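PDB 7JPJ: diaminopimelate decarboxylase, which probably decarboxylates diaminopimelate to lysine with the help of pyridoxal 5'-phosphate, working as an obligate dimer. Local coordinates for residues A[411-416]-A[421-426]; A[32-37]-A[68-73]; A[126-131]-A[193-198]; A[184-189]-A[225-230]. All coordinates share one frame; numbering follows the deposited sequence.

Contact 1 of 4, residues A[411-416]-A[421-426]; sequences PEVLVD and AHLIRK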
loop_
_atom_site.group_PDB
_atom_site.type_symbol
_atom_site.label_atom_id
_atom_site.label_comp_id
_atom_site.label_asym_id
_atom_site.label_seq_id
_atom_site.Cartn_x
_atom_site.Cartn_y
_atom_site.Cartn_z
ATOM N N PRO A 411 -0.226 6.576 -15.549
ATOM C CA PRO A 411 0.392 5.975 -16.736
ATOM C C PRO A 411 1.894 5.803 -16.557
ATOM O O PRO A 411 2.498 6.268 -15.590
ATOM C CB PRO A 411 0.075 6.980 -17.846
ATOM C CG PRO A 411 -0.089 8.275 -17.137
ATOM C CD PRO A 411 -0.710 7.941 -15.811
ATOM N N GLU A 412 2.500 5.117 -17.525
ATOM C CA GLU A 412 3.937 4.884 -17.542
ATOM C C GLU A 412 4.511 5.328 -18.879
ATOM O O GLU A 412 3.923 5.072 -19.934
ATOM C CB GLU A 412 4.270 3.408 -17.296
ATOM C CG GLU A 412 4.226 2.999 -15.835
ATOM C CD GLU A 412 4.297 1.493 -15.647
ATOM O OE1 GLU A 412 3.803 0.758 -16.531
ATOM O OE2 GLU A 412 4.840 1.042 -14.615
ATOM N N VAL A 413 5.661 5.994 -18.828
ATOM C CA VAL A 413 6.318 6.536 -20.010
ATOM C C VAL A 413 7.741 5.997 -20.064
ATOM O O VAL A 413 8.386 5.815 -19.025
ATOM C CB VAL A 413 6.311 8.081 -19.998
ATOM C CG1 VAL A 413 7.047 8.643 -21.205
ATOM C CG2 VAL A 413 4.886 8.601 -19.959
ATOM N N LEU A 414 8.220 5.725 -21.276
ATOM C CA LEU A 414 9.592 5.300 -21.520
ATOM C C LEU A 414 10.313 6.380 -22.315
ATOM O O LEU A 414 9.807 6.837 -23.345
ATOM C CB LEU A 414 9.620 3.970 -22.277
ATOM C CG LEU A 414 10.944 3.204 -22.321
ATOM C CD1 LEU A 414 11.332 2.724 -20.932
ATOM C CD2 LEU A 414 10.854 2.034 -23.291
ATOM N N VAL A 415 11.487 6.786 -21.840
ATOM C CA VAL A 415 12.286 7.827 -22.480
ATOM C C VAL A 415 13.481 7.157 -23.147
ATOM O O VAL A 415 14.377 6.642 -22.467
ATOM C CB VAL A 415 12.734 8.900 -21.479
ATOM C CG1 VAL A 415 13.179 10.147 -22.213
ATOM C CG2 VAL A 415 11.601 9.227 -20.518
ATOM N N ASP A 416 13.504 7.175 -24.480
ATOM C CA ASP A 416 14.531 6.460 -25.224
ATOM C C ASP A 416 15.874 7.185 -25.130
ATOM O O ASP A 416 15.987 8.285 -24.583
ATOM C CB ASP A 416 14.111 6.276 -26.688
ATOM C CG ASP A 416 13.823 7.594 -27.403
ATOM O OD1 ASP A 416 14.204 8.671 -26.897
ATOM O OD2 ASP A 416 13.211 7.546 -28.492
ATOM N N ALA A 421 9.744 10.560 -25.702
ATOM C CA ALA A 421 8.873 9.860 -24.767
ATOM C C ALA A 421 7.959 8.893 -25.508
ATOM O O ALA A 421 7.395 9.230 -26.553
ATOM C CB ALA A 421 8.036 10.853 -23.959
ATOM N N HIS A 422 7.821 7.685 -24.961
ATOM C CA HIS A 422 6.911 6.677 -25.487
ATOM C C HIS A 422 6.020 6.180 -24.360
ATOM O O HIS A 422 6.518 5.788 -23.300
ATOM C CB HIS A 422 7.661 5.493 -26.112
ATOM C CG HIS A 422 8.758 5.889 -27.051
ATOM N ND1 HIS A 422 8.527 6.213 -28.371
ATOM C CD2 HIS A 422 10.095 5.992 -26.866
ATOM C CE1 HIS A 422 9.673 6.510 -28.956
ATOM N NE2 HIS A 422 10.640 6.385 -28.065
ATOM N N LEU A 423 4.712 6.189 -24.592
ATOM C CA LEU A 423 3.764 5.673 -23.614
ATOM C C LEU A 423 3.800 4.149 -23.620
ATOM O O LEU A 423 3.693 3.523 -24.678
ATOM C CB LEU A 423 2.356 6.182 -23.927
ATOM C CG LEU A 423 1.227 5.943 -22.921
ATOM C CD1 LEU A 423 1.536 6.595 -21.585
ATOM C CD2 LEU A 423 -0.091 6.466 -23.477
ATOM N N ILE A 424 3.968 3.551 -22.441
ATOM C CA ILE A 424 3.981 2.100 -22.297
ATOM C C ILE A 424 2.842 1.586 -21.427
ATOM O O ILE A 424 2.694 0.369 -21.275
ATOM C CB ILE A 424 5.336 1.596 -21.758
ATOM C CG1 ILE A 424 5.682 2.280 -20.438
ATOM C CG2 ILE A 424 6.432 1.833 -22.776
ATOM C CD1 ILE A 424 7.028 1.871 -19.890
ATOM N N ARG A 425 2.033 2.475 -20.853
ATOM C CA ARG A 425 0.830 2.080 -20.123
ATOM C C ARG A 425 -0.074 3.300 -20.053
ATOM O O ARG A 425 0.272 4.281 -19.390
ATOM C CB ARG A 425 1.164 1.570 -18.728
ATOM C CG ARG A 425 -0.007 0.882 -18.031
ATOM C CD ARG A 425 0.407 0.335 -16.677
ATOM N NE ARG A 425 0.447 1.370 -15.647
ATOM C CZ ARG A 425 0.892 1.170 -14.411
ATOM N NH1 ARG A 425 1.347 -0.024 -14.054
ATOM N NH2 ARG A 425 0.895 2.166 -13.535
ATOM N N LYS A 426 -1.217 3.240 -20.727
ATOM C CA LYS A 426 -2.135 4.369 -20.722
ATOM C C LYS A 426 -2.790 4.521 -19.354
ATOM O O LYS A 426 -2.912 3.562 -18.586
ATOM C CB LYS A 426 -3.200 4.203 -21.809
ATOM C CG LYS A 426 -3.977 2.895 -21.750
ATOM C CD LYS A 426 -5.014 2.823 -22.868
ATOM C CE LYS A 426 -5.707 1.465 -22.912
ATOM N NZ LYS A 426 -6.757 1.409 -23.972
#

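Contact 2 of 4, residues A[32-37]-A[68-73]; sequences YSIDKL and LKYFHS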
loop_
_atom_site.group_PDB
_atom_site.type_symbol
_atom_site.label_atom_id
_atom_site.label_comp_id
_atom_site.label_asym_id
_atom_site.label_seq_id
_atom_site.Cartn_x
_atom_site.Cartn_y
_atom_site.Cartn_z
ATOM N N TYR A 32 10.432 6.158 -17.049
ATOM C CA TYR A 32 11.567 5.246 -17.035
ATOM C C TYR A 32 12.525 5.622 -18.156
ATOM O O TYR A 32 12.095 5.968 -19.261
ATOM C CB TYR A 32 11.121 3.788 -17.190
ATOM C CG TYR A 32 10.121 3.332 -16.148
ATOM C CD1 TYR A 32 8.755 3.473 -16.364
ATOM C CD2 TYR A 32 10.540 2.761 -14.950
ATOM C CE1 TYR A 32 7.833 3.057 -15.417
ATOM C CE2 TYR A 32 9.627 2.342 -13.995
ATOM C CZ TYR A 32 8.272 2.492 -14.235
ATOM O OH TYR A 32 7.348 2.082 -13.295
ATOM N N SER A 33 13.823 5.547 -17.868
ATOM C CA SER A 33 14.871 5.973 -18.789
ATOM C C SER A 33 15.657 4.761 -19.273
ATOM O O SER A 33 16.214 4.014 -18.463
ATOM C CB SER A 33 15.803 6.981 -18.118
ATOM O OG SER A 33 17.129 6.846 -18.593
ATOM N N ILE A 34 15.707 4.582 -20.596
ATOM C CA ILE A 34 16.478 3.487 -21.181
ATOM C C ILE A 34 17.953 3.614 -20.811
ATOM O O ILE A 34 18.633 2.613 -20.556
ATOM C CB ILE A 34 16.268 3.454 -22.708
ATOM C CG1 ILE A 34 15.009 2.657 -23.059
ATOM C CG2 ILE A 34 17.477 2.869 -23.422
ATOM C CD1 ILE A 34 15.132 1.173 -22.801
ATOM N N ASP A 35 18.461 4.849 -20.760
ATOM C CA ASP A 35 19.854 5.079 -20.386
ATOM C C ASP A 35 20.156 4.516 -19.002
ATOM O O ASP A 35 21.169 3.837 -18.804
ATOM C CB ASP A 35 20.164 6.574 -20.428
ATOM C CG ASP A 35 20.885 6.985 -21.693
ATOM O OD1 ASP A 35 21.885 6.325 -22.049
ATOM O OD2 ASP A 35 20.454 7.970 -22.330
ATOM N N LYS A 36 19.284 4.794 -18.027
ATOM C CA LYS A 36 19.513 4.322 -16.666
ATOM C C LYS A 36 19.312 2.814 -16.543
ATOM O O LYS A 36 19.906 2.182 -15.662
ATOM C CB LYS A 36 18.597 5.065 -15.694
ATOM C CG LYS A 36 19.147 6.403 -15.224
ATOM C CD LYS A 36 20.247 6.201 -14.197
ATOM C CE LYS A 36 20.926 7.506 -13.837
ATOM N NZ LYS A 36 21.917 7.323 -12.742
ATOM N N LEU A 37 18.484 2.221 -17.406
ATOM C CA LEU A 37 18.342 0.769 -17.400
ATOM C C LEU A 37 19.582 0.084 -17.959
ATOM O O LEU A 37 19.943 -1.009 -17.508
ATOM C CB LEU A 37 17.108 0.353 -18.199
ATOM C CG LEU A 37 15.735 0.623 -17.582
ATOM C CD1 LEU A 37 14.652 0.441 -18.627
ATOM C CD2 LEU A 37 15.485 -0.285 -16.383
ATOM N N LEU A 68 10.470 -5.907 -18.977
ATOM C CA LEU A 68 10.769 -7.320 -19.182
ATOM C C LEU A 68 11.385 -7.553 -20.555
ATOM O O LEU A 68 12.376 -8.281 -20.687
ATOM C CB LEU A 68 9.501 -8.157 -19.021
ATOM C CG LEU A 68 8.881 -8.223 -17.628
ATOM C CD1 LEU A 68 7.711 -9.192 -17.635
ATOM C CD2 LEU A 68 9.919 -8.630 -16.598
ATOM N N LYS A 69 10.807 -6.943 -21.590
ATOM C CA LYS A 69 11.335 -7.120 -22.939
ATOM C C LYS A 69 12.746 -6.558 -23.059
ATOM O O LYS A 69 13.591 -7.127 -23.760
ATOM C CB LYS A 69 10.404 -6.463 -23.958
ATOM C CG LYS A 69 9.050 -7.142 -24.100
ATOM C CD LYS A 69 8.126 -6.336 -25.003
ATOM C CE LYS A 69 6.704 -6.889 -24.997
ATOM N NZ LYS A 69 6.629 -8.277 -25.542
ATOM N N TYR A 70 13.024 -5.443 -22.376
ATOM C CA TYR A 70 14.349 -4.839 -22.472
ATOM C C TYR A 70 15.402 -5.706 -21.791
ATOM O O TYR A 70 16.472 -5.959 -22.357
ATOM C CB TYR A 70 14.351 -3.437 -21.869
ATOM C CG TYR A 70 15.745 -2.868 -21.816
ATOM C CD1 TYR A 70 16.338 -2.339 -22.953
ATOM C CD2 TYR A 70 16.492 -2.901 -20.641
ATOM C CE1 TYR A 70 17.621 -1.838 -22.923
ATOM C CE2 TYR A 70 17.780 -2.403 -20.602
ATOM C CZ TYR A 70 18.338 -1.872 -21.745
ATOM O OH TYR A 70 19.617 -1.373 -21.719
ATOM N N PHE A 71 15.126 -6.152 -20.562
ATOM C CA PHE A 71 16.082 -7.000 -19.857
ATOM C C PHE A 71 16.244 -8.350 -20.542
ATOM O O PHE A 71 17.298 -8.982 -20.418
ATOM C CB PHE A 71 15.651 -7.197 -18.407
ATOM C CG PHE A 71 15.875 -5.991 -17.534
ATOM C CD1 PHE A 71 16.910 -5.110 -17.794
ATOM C CD2 PHE A 71 15.050 -5.748 -16.447
ATOM C CE1 PHE A 71 17.116 -4.003 -16.987
ATOM C CE2 PHE A 71 15.250 -4.646 -15.639
ATOM C CZ PHE A 71 16.283 -3.770 -15.909
ATOM N N HIS A 72 15.223 -8.811 -21.266
ATOM C CA HIS A 72 15.376 -10.048 -22.023
ATOM C C HIS A 72 16.348 -9.862 -23.183
ATOM O O HIS A 72 17.172 -10.744 -23.456
ATOM C CB HIS A 72 14.015 -10.535 -22.528
ATOM C CG HIS A 72 14.078 -11.839 -23.259
ATOM N ND1 HIS A 72 13.516 -12.025 -24.505
ATOM C CD2 HIS A 72 14.651 -13.020 -22.925
ATOM C CE1 HIS A 72 13.737 -13.265 -24.904
ATOM N NE2 HIS A 72 14.425 -13.888 -23.965
ATOM N N SER A 73 16.272 -8.720 -23.871
ATOM C CA SER A 73 17.202 -8.437 -24.958
ATOM C C SER A 73 18.641 -8.320 -24.472
ATOM O O SER A 73 19.569 -8.461 -25.276
ATOM C CB SER A 73 16.789 -7.152 -25.675
ATOM O OG SER A 73 16.857 -6.042 -24.797
#

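Contact 3 of 4, residues A[126-131]-A[193-198]; sequences SQLERF and YGLEVE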
loop_
_atom_site.group_PDB
_atom_site.type_symbol
_atom_site.label_atom_id
_atom_site.label_comp_id
_atom_site.label_asym_id
_atom_site.label_seq_id
_atom_site.Cartn_x
_atom_site.Cartn_y
_atom_site.Cartn_z
ATOM N N SER A 126 6.554 -28.426 2.444
ATOM C CA SER A 126 5.280 -28.695 1.782
ATOM C C SER A 126 5.400 -28.587 0.268
ATOM O O SER A 126 4.815 -29.391 -0.467
ATOM C CB SER A 126 4.216 -27.722 2.286
ATOM O OG SER A 126 4.465 -27.361 3.630
ATOM N N GLN A 127 6.142 -27.588 -0.220
ATOM C CA GLN A 127 6.271 -27.408 -1.662
ATOM C C GLN A 127 7.101 -28.519 -2.285
ATOM O O GLN A 127 6.775 -29.012 -3.371
ATOM C CB GLN A 127 6.890 -26.048 -1.972
ATOM C CG GLN A 127 6.010 -24.874 -1.615
ATOM C CD GLN A 127 6.601 -23.558 -2.064
ATOM O OE1 GLN A 127 7.756 -23.496 -2.487
ATOM N NE2 GLN A 127 5.809 -22.494 -1.982
ATOM N N LEU A 128 8.182 -28.919 -1.615
ATOM C CA LEU A 128 8.996 -30.017 -2.117
ATOM C C LEU A 128 8.187 -31.305 -2.193
ATOM O O LEU A 128 8.273 -32.047 -3.178
ATOM C CB LEU A 128 10.224 -30.199 -1.227
ATOM C CG LEU A 128 11.387 -31.010 -1.795
ATOM C CD1 LEU A 128 11.868 -30.401 -3.100
ATOM C CD2 LEU A 128 12.516 -31.086 -0.784
ATOM N N GLU A 129 7.383 -31.582 -1.165
ATOM C CA GLU A 129 6.599 -32.811 -1.159
ATOM C C GLU A 129 5.538 -32.798 -2.252
ATOM O O GLU A 129 5.303 -33.822 -2.905
ATOM C CB GLU A 129 5.960 -33.019 0.213
ATOM C CG GLU A 129 6.945 -33.429 1.296
ATOM C CD GLU A 129 6.310 -33.474 2.671
ATOM O OE1 GLU A 129 5.244 -32.847 2.854
ATOM O OE2 GLU A 129 6.873 -34.139 3.566
ATOM N N ARG A 130 4.888 -31.650 -2.469
ATOM C CA ARG A 130 3.922 -31.547 -3.559
ATOM C C ARG A 130 4.601 -31.731 -4.911
ATOM O O ARG A 130 4.053 -32.383 -5.808
ATOM C CB ARG A 130 3.197 -30.200 -3.495
ATOM C CG ARG A 130 2.282 -30.037 -2.284
ATOM C CD ARG A 130 1.635 -28.661 -2.257
ATOM N NE ARG A 130 0.765 -28.451 -3.411
ATOM C CZ ARG A 130 0.233 -27.280 -3.746
ATOM N NH1 ARG A 130 0.480 -26.201 -3.014
ATOM N NH2 ARG A 130 -0.546 -27.190 -4.817
ATOM N N PHE A 131 5.799 -31.165 -5.074
ATOM C CA PHE A 131 6.565 -31.380 -6.297
ATOM C C PHE A 131 6.953 -32.846 -6.445
ATOM O O PHE A 131 6.816 -33.432 -7.525
ATOM C CB PHE A 131 7.808 -30.487 -6.289
ATOM C CG PHE A 131 8.563 -30.478 -7.588
ATOM C CD1 PHE A 131 8.239 -29.573 -8.584
ATOM C CD2 PHE A 131 9.603 -31.366 -7.806
ATOM C CE1 PHE A 131 8.938 -29.557 -9.777
ATOM C CE2 PHE A 131 10.300 -31.356 -8.994
ATOM C CZ PHE A 131 9.967 -30.450 -9.982
ATOM N N TYR A 193 11.020 -39.394 -3.350
ATOM C CA TYR A 193 10.443 -39.157 -4.667
ATOM C C TYR A 193 11.479 -39.208 -5.782
ATOM O O TYR A 193 11.169 -38.837 -6.919
ATOM C CB TYR A 193 9.709 -37.815 -4.684
ATOM C CG TYR A 193 8.639 -37.697 -3.620
ATOM C CD1 TYR A 193 7.491 -38.479 -3.672
ATOM C CD2 TYR A 193 8.775 -36.801 -2.566
ATOM C CE1 TYR A 193 6.507 -38.375 -2.703
ATOM C CE2 TYR A 193 7.797 -36.691 -1.593
ATOM C CZ TYR A 193 6.666 -37.480 -1.666
ATOM O OH TYR A 193 5.691 -37.372 -0.698
ATOM N N GLY A 194 12.695 -39.659 -5.489
ATOM C CA GLY A 194 13.716 -39.765 -6.516
ATOM C C GLY A 194 14.088 -38.447 -7.156
ATOM O O GLY A 194 14.494 -38.423 -8.322
ATOM N N LEU A 195 13.960 -37.345 -6.421
ATOM C CA LEU A 195 14.265 -36.031 -6.958
ATOM C C LEU A 195 15.765 -35.878 -7.207
ATOM O O LEU A 195 16.589 -36.681 -6.763
ATOM C CB LEU A 195 13.788 -34.938 -6.002
ATOM C CG LEU A 195 12.292 -34.871 -5.720
ATOM C CD1 LEU A 195 11.999 -33.743 -4.753
ATOM C CD2 LEU A 195 11.520 -34.686 -7.013
ATOM N N GLU A 196 16.112 -34.818 -7.930
ATOM C CA GLU A 196 17.500 -34.439 -8.165
ATOM C C GLU A 196 17.644 -32.956 -7.852
ATOM O O GLU A 196 17.068 -32.113 -8.549
ATOM C CB GLU A 196 17.925 -34.736 -9.603
ATOM C CG GLU A 196 19.359 -34.323 -9.911
ATOM C CD GLU A 196 19.965 -35.111 -11.056
ATOM O OE1 GLU A 196 20.444 -34.478 -12.021
ATOM O OE2 GLU A 196 19.962 -36.361 -10.990
ATOM N N VAL A 197 18.404 -32.638 -6.810
ATOM C CA VAL A 197 18.621 -31.253 -6.405
ATOM C C VAL A 197 19.747 -30.679 -7.258
ATOM O O VAL A 197 20.905 -31.086 -7.133
ATOM C CB VAL A 197 18.947 -31.151 -4.912
ATOM C CG1 VAL A 197 18.964 -29.698 -4.475
ATOM C CG2 VAL A 197 17.940 -31.943 -4.105
ATOM N N GLU A 198 19.411 -29.726 -8.128
ATOM C CA GLU A 198 20.381 -29.137 -9.039
ATOM C C GLU A 198 20.808 -27.733 -8.645
ATOM O O GLU A 198 21.803 -27.237 -9.186
ATOM C CB GLU A 198 19.820 -29.100 -10.470
ATOM C CG GLU A 198 18.734 -28.053 -10.687
ATOM C CD GLU A 198 18.352 -27.887 -12.152
ATOM O OE1 GLU A 198 18.969 -28.548 -13.013
ATOM O OE2 GLU A 198 17.430 -27.093 -12.441
#

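Contact 4 of 4, residues A[184-189]-A[225-230]; sequences GTVPDI and KVFPTV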
loop_
_atom_site.group_PDB
_atom_site.type_symbol
_atom_site.label_atom_id
_atom_site.label_comp_id
_atom_site.label_asym_id
_atom_site.label_seq_id
_atom_site.Cartn_x
_atom_site.Cartn_y
_atom_site.Cartn_z
ATOM N N GLY A 184 18.544 -34.550 8.033
ATOM C CA GLY A 184 18.094 -35.589 7.131
ATOM C C GLY A 184 16.669 -35.450 6.638
ATOM O O GLY A 184 16.268 -36.213 5.750
ATOM N N THR A 185 15.898 -34.501 7.177
ATOM C CA THR A 185 14.496 -34.366 6.789
ATOM C C THR A 185 14.353 -34.115 5.291
ATOM O O THR A 185 13.589 -34.803 4.605
ATOM C CB THR A 185 13.836 -33.237 7.584
ATOM O OG1 THR A 185 13.764 -33.598 8.970
ATOM C CG2 THR A 185 12.430 -32.970 7.064
ATOM N N VAL A 186 15.082 -33.133 4.766
ATOM C CA VAL A 186 14.987 -32.755 3.354
ATOM C C VAL A 186 15.598 -33.827 2.455
ATOM O O VAL A 186 14.966 -34.200 1.456
ATOM C CB VAL A 186 15.639 -31.385 3.094
ATOM C CG1 VAL A 186 15.367 -30.936 1.667
ATOM C CG2 VAL A 186 15.126 -30.356 4.081
ATOM N N PRO A 187 16.805 -34.344 2.732
ATOM C CA PRO A 187 17.329 -35.426 1.878
ATOM C C PRO A 187 16.452 -36.665 1.860
ATOM O O PRO A 187 16.448 -37.391 0.859
ATOM C CB PRO A 187 18.705 -35.721 2.490
ATOM C CG PRO A 187 19.084 -34.468 3.177
ATOM C CD PRO A 187 17.808 -33.926 3.731
ATOM N N ASP A 188 15.708 -36.931 2.938
ATOM C CA ASP A 188 14.792 -38.068 2.940
ATOM C C ASP A 188 13.636 -37.842 1.974
ATOM O O ASP A 188 13.189 -38.779 1.301
ATOM C CB ASP A 188 14.267 -38.325 4.352
ATOM C CG ASP A 188 15.292 -39.004 5.243
ATOM O OD1 ASP A 188 16.494 -38.985 4.899
ATOM O OD2 ASP A 188 14.898 -39.551 6.295
ATOM N N ILE A 189 13.134 -36.608 1.898
ATOM C CA ILE A 189 12.077 -36.293 0.944
ATOM C C ILE A 189 12.594 -36.420 -0.484
ATOM O O ILE A 189 11.881 -36.887 -1.380
ATOM C CB ILE A 189 11.514 -34.888 1.223
ATOM C CG1 ILE A 189 11.014 -34.794 2.666
ATOM C CG2 ILE A 189 10.395 -34.555 0.247
ATOM C CD1 ILE A 189 10.907 -33.377 3.192
ATOM N N LYS A 225 27.260 -28.798 -0.718
ATOM C CA LYS A 225 27.955 -30.064 -0.537
ATOM C C LYS A 225 27.069 -31.133 0.091
ATOM O O LYS A 225 27.472 -32.300 0.137
ATOM C CB LYS A 225 29.221 -29.867 0.310
ATOM C CG LYS A 225 28.997 -29.909 1.809
ATOM C CD LYS A 225 30.291 -29.656 2.572
ATOM C CE LYS A 225 31.327 -30.734 2.289
ATOM N NZ LYS A 225 32.607 -30.470 3.008
ATOM N N VAL A 226 25.878 -30.765 0.566
ATOM C CA VAL A 226 24.933 -31.766 1.050
ATOM C C VAL A 226 24.334 -32.537 -0.120
ATOM O O VAL A 226 24.170 -33.762 -0.058
ATOM C CB VAL A 226 23.845 -31.097 1.912
ATOM C CG1 VAL A 226 22.693 -32.058 2.175
ATOM C CG2 VAL A 226 24.444 -30.594 3.218
ATOM N N PHE A 227 24.010 -31.841 -1.205
ATOM C CA PHE A 227 23.485 -32.472 -2.411
ATOM C C PHE A 227 24.523 -32.391 -3.523
ATOM O O PHE A 227 24.687 -31.328 -4.144
ATOM C CB PHE A 227 22.178 -31.801 -2.838
ATOM C CG PHE A 227 21.186 -31.667 -1.723
ATOM C CD1 PHE A 227 20.427 -32.756 -1.320
ATOM C CD2 PHE A 227 21.025 -30.461 -1.061
ATOM C CE1 PHE A 227 19.517 -32.645 -0.287
ATOM C CE2 PHE A 227 20.115 -30.342 -0.024
ATOM C CZ PHE A 227 19.360 -31.437 0.364
ATOM N N PRO A 228 25.252 -33.473 -3.810
ATOM C CA PRO A 228 26.339 -33.393 -4.801
ATOM C C PRO A 228 25.865 -33.102 -6.214
ATOM O O PRO A 228 26.691 -32.734 -7.058
ATOM C CB PRO A 228 27.001 -34.776 -4.713
ATOM C CG PRO A 228 26.539 -35.355 -3.401
ATOM C CD PRO A 228 25.169 -34.803 -3.184
ATOM N N THR A 229 24.570 -33.244 -6.497
ATOM C CA THR A 229 24.040 -32.977 -7.828
ATOM C C THR A 229 23.844 -31.491 -8.111
ATOM O O THR A 229 23.510 -31.139 -9.248
ATOM C CB THR A 229 22.710 -33.708 -8.017
ATOM O OG1 THR A 229 21.872 -33.477 -6.876
ATOM C CG2 THR A 229 22.944 -35.205 -8.180
ATOM N N VAL A 230 24.040 -30.619 -7.119
ATOM C CA VAL A 230 23.832 -29.188 -7.320
ATOM C C VAL A 230 24.917 -28.633 -8.232
ATOM O O VAL A 230 26.112 -28.903 -8.045
ATOM C CB VAL A 230 23.808 -28.451 -5.972
ATOM C CG1 VAL A 230 23.788 -26.942 -6.187
ATOM C CG2 VAL A 230 22.612 -28.886 -5.145
#

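Contact 1 of 4, residues A[411-416]-A[421-426]
Glu412 meets Arg425 and Leu414 meets His422 where two antiparallel strands form a hairpin. The Glu412 backbone sits opposite a classic beta bulge: its O accepts from Ile424 N at 2.9 Å and, weakly, from Arg425 N, while Glu412 N donates to Arg425 O. Its carboxylate lies nearly flat on the Arg425 guanidinium, the planes 19° apart. Glu412 OE1 is 3.5 Å from Arg425 NE but well above the guanidinium plane, so this salt bridge rests on charge alone; the directed bonds of the carboxylate go to Asn64, Tyr32 and Ser397, and Arg425 NH2 turns to Ala410 O. Beyond the bulge, Leu414 and His422 exchange two backbone bonds, while Leu414 CB packs on Ile424 CG2 at 3.9 Å. The imidazole swings to the end of the hairpin, where His422 NE2 gives a hydrogen bond of 2.9 Å to Asp416 OD2, in the ring plane but from above the carboxylate plane; Asp416 OD1 is held by Lys420 N and Ala418 N. Strand 29-33 pairs in parallel with the outer side of strand 412-415, helix 14-24 packs on Pro411, Val413, Val415 and Ala421, and the second subunit hydrogen-bonds to the backbone of Ile424 and Lys426.

Contact 2 of 4, residues A[32-37]-A[68-73]
Ile34 and Leu37, one helical turn apart, both rest against the ring of Tyr70. Ile34 brings its CD1 methyl to within 3.7 Å of Tyr70 CD1, an off-centre CH-pi contact in which the methyl lies 4.2 Å from the ring centroid. On the same side of the ring plane, but at the CE2 rim, Leu37 CB comes to 3.7 Å from Tyr70 CE2, and Leu37 CD2 reaches on to Phe71 CZ at 3.6 Å, the two side chains crossing at about a right angle. With CG opposite its own backbone N (chi1 173°), Tyr70 reaches across to helix 34-45. Replacing it with an alanine would probably leave Ile34 CD1 without its aromatic partner and open a gap beside Leu37. The packing joins helix 34-45 to helix 65-73, two helices of the alpha/beta barrel that gives this family its pyridoxal-binding domain. Ser33 ends the strand 29-33 of the neighbouring beta domain and N-caps helix 34-45, its OG accepting from Lys36 N at 3.0 Å. Further out, Phe71 meets Tyr57 edge to face and touches Leu284 and Val285 of helix 282-285, which also borders Leu37. The Phe71 side chain is about 12 Å from that of Lys60, the predicted attachment point of the cofactor, which is not attached in this structure.

Contact 3 of 4, residues A[126-131]-A[193-198]
In the alpha/beta barrel, Leu195 at the entrance to strand 196-201 fits against Leu128 and Phe131 of helix 125-134, the helix that links the parallel strands 119-122 and 141-147. The two Leu195 methyls divide the work. Leu195 CD1 meets Leu128 CD1 at 3.7 Å, the two side chains lying alongside each other and pointing opposite ways, whereas Leu195 CD2 comes to the edge of the Phe131 ring, in its plane and 3.9 Å from Phe131 CD2. Both helix residues carry CG opposite the backbone N (chi1 -163° for Leu128 and -171° for Phe131), which extends them from the helix to the leucine. The Tyr193 ring meets Glu129 obliquely, Tyr193 CE2 lying 4.0 Å from Glu129 O and 4.4 Å from Glu129 CG. Without the ring, as with an alanine here, the Glu129 backbone would probably lose its cover and a gap would open beside it. Between Tyr193 and Leu195, Gly194 with its positive phi is the C-prime residue of a Schellman motif closing helix 185-192, in which Leu195 N bonds to Val190 O; this turn delivers both neighbours to the same helix. Val142 of strand 141-147 touches both Leu128 and Phe131. Methyls and aromatic carbons carry the Leu195 part of the contact, which implies hydrophobic burial there, while Tyr193 lies against the backbone and CG of Glu129.

Contact 4 of 4, residues A[184-189]-A[225-230]
Phe227 turns its ring toward helix 185-192, and the Phe227 and Pro187 side chains cross at about a right angle. The pyrrolidine corner does the touching: Pro187 CG is 3.9 Å from Phe227 CE1 and 4.1 Å from Phe227 CZ, approaching obliquely. Further round the phenyl rim, Val186 CG1 stands 4.2 Å from Phe227 CZ, also at a slant. With CG opposite the carbonyl carbon (chi1 -50°), Phe227 brings the end of its ring to the helix. One face is lined by the preceding residue of the loop, Val226 CG1, which sits 3.7 Å above the Phe227 ring plane over its centre; the same Val226 CG1 is 4.5 Å from Pro187 CG, a looser contact. Val226 CG1 and Pro187 CG lie on the same side of the ring plane, Val186 CG1 on the other. Pro187 is the third residue after the N-cap Gly184, where a residue lacking an N-H costs no helical bond. Phe227 opens a type I beta turn that Val230 N closes on Phe227 O at 3.1 Å, and its ring also touches Val197 of strand 196-201, while Val186 faces Leu128 of helix 125-134 and Val181 of helix 178-182. The loop between helix 210-222 and strand 232-234 thus packs on helix 185-192, which precedes strand 196-201, in the helical layer outside the parallel strands of the TIM-barrel-type domain.

In the fold
From the N terminus, contact 2 closes first, bringing 68-73 back to 32-37 across 30 intervening residues, at the point where the chain passes from strand 29-33 into helix 34-45. Contact 3 opens next at 126-131; before it closes at 193-198, contact 4 has begun at 184-189, ending at 225-230, so the two cross. They adjoin, their centres 10 Å apart, with Val197 O against Thr229 OG1, and tie consecutive parts of the barrel. Contact 1 is a short hairpin, the last along the chain; its strand 412-415 runs beside 29-33, so it touches contact 2, while the centres of contacts 1 and 4 are about 47 Å apart, on opposite sides of the chain's centre.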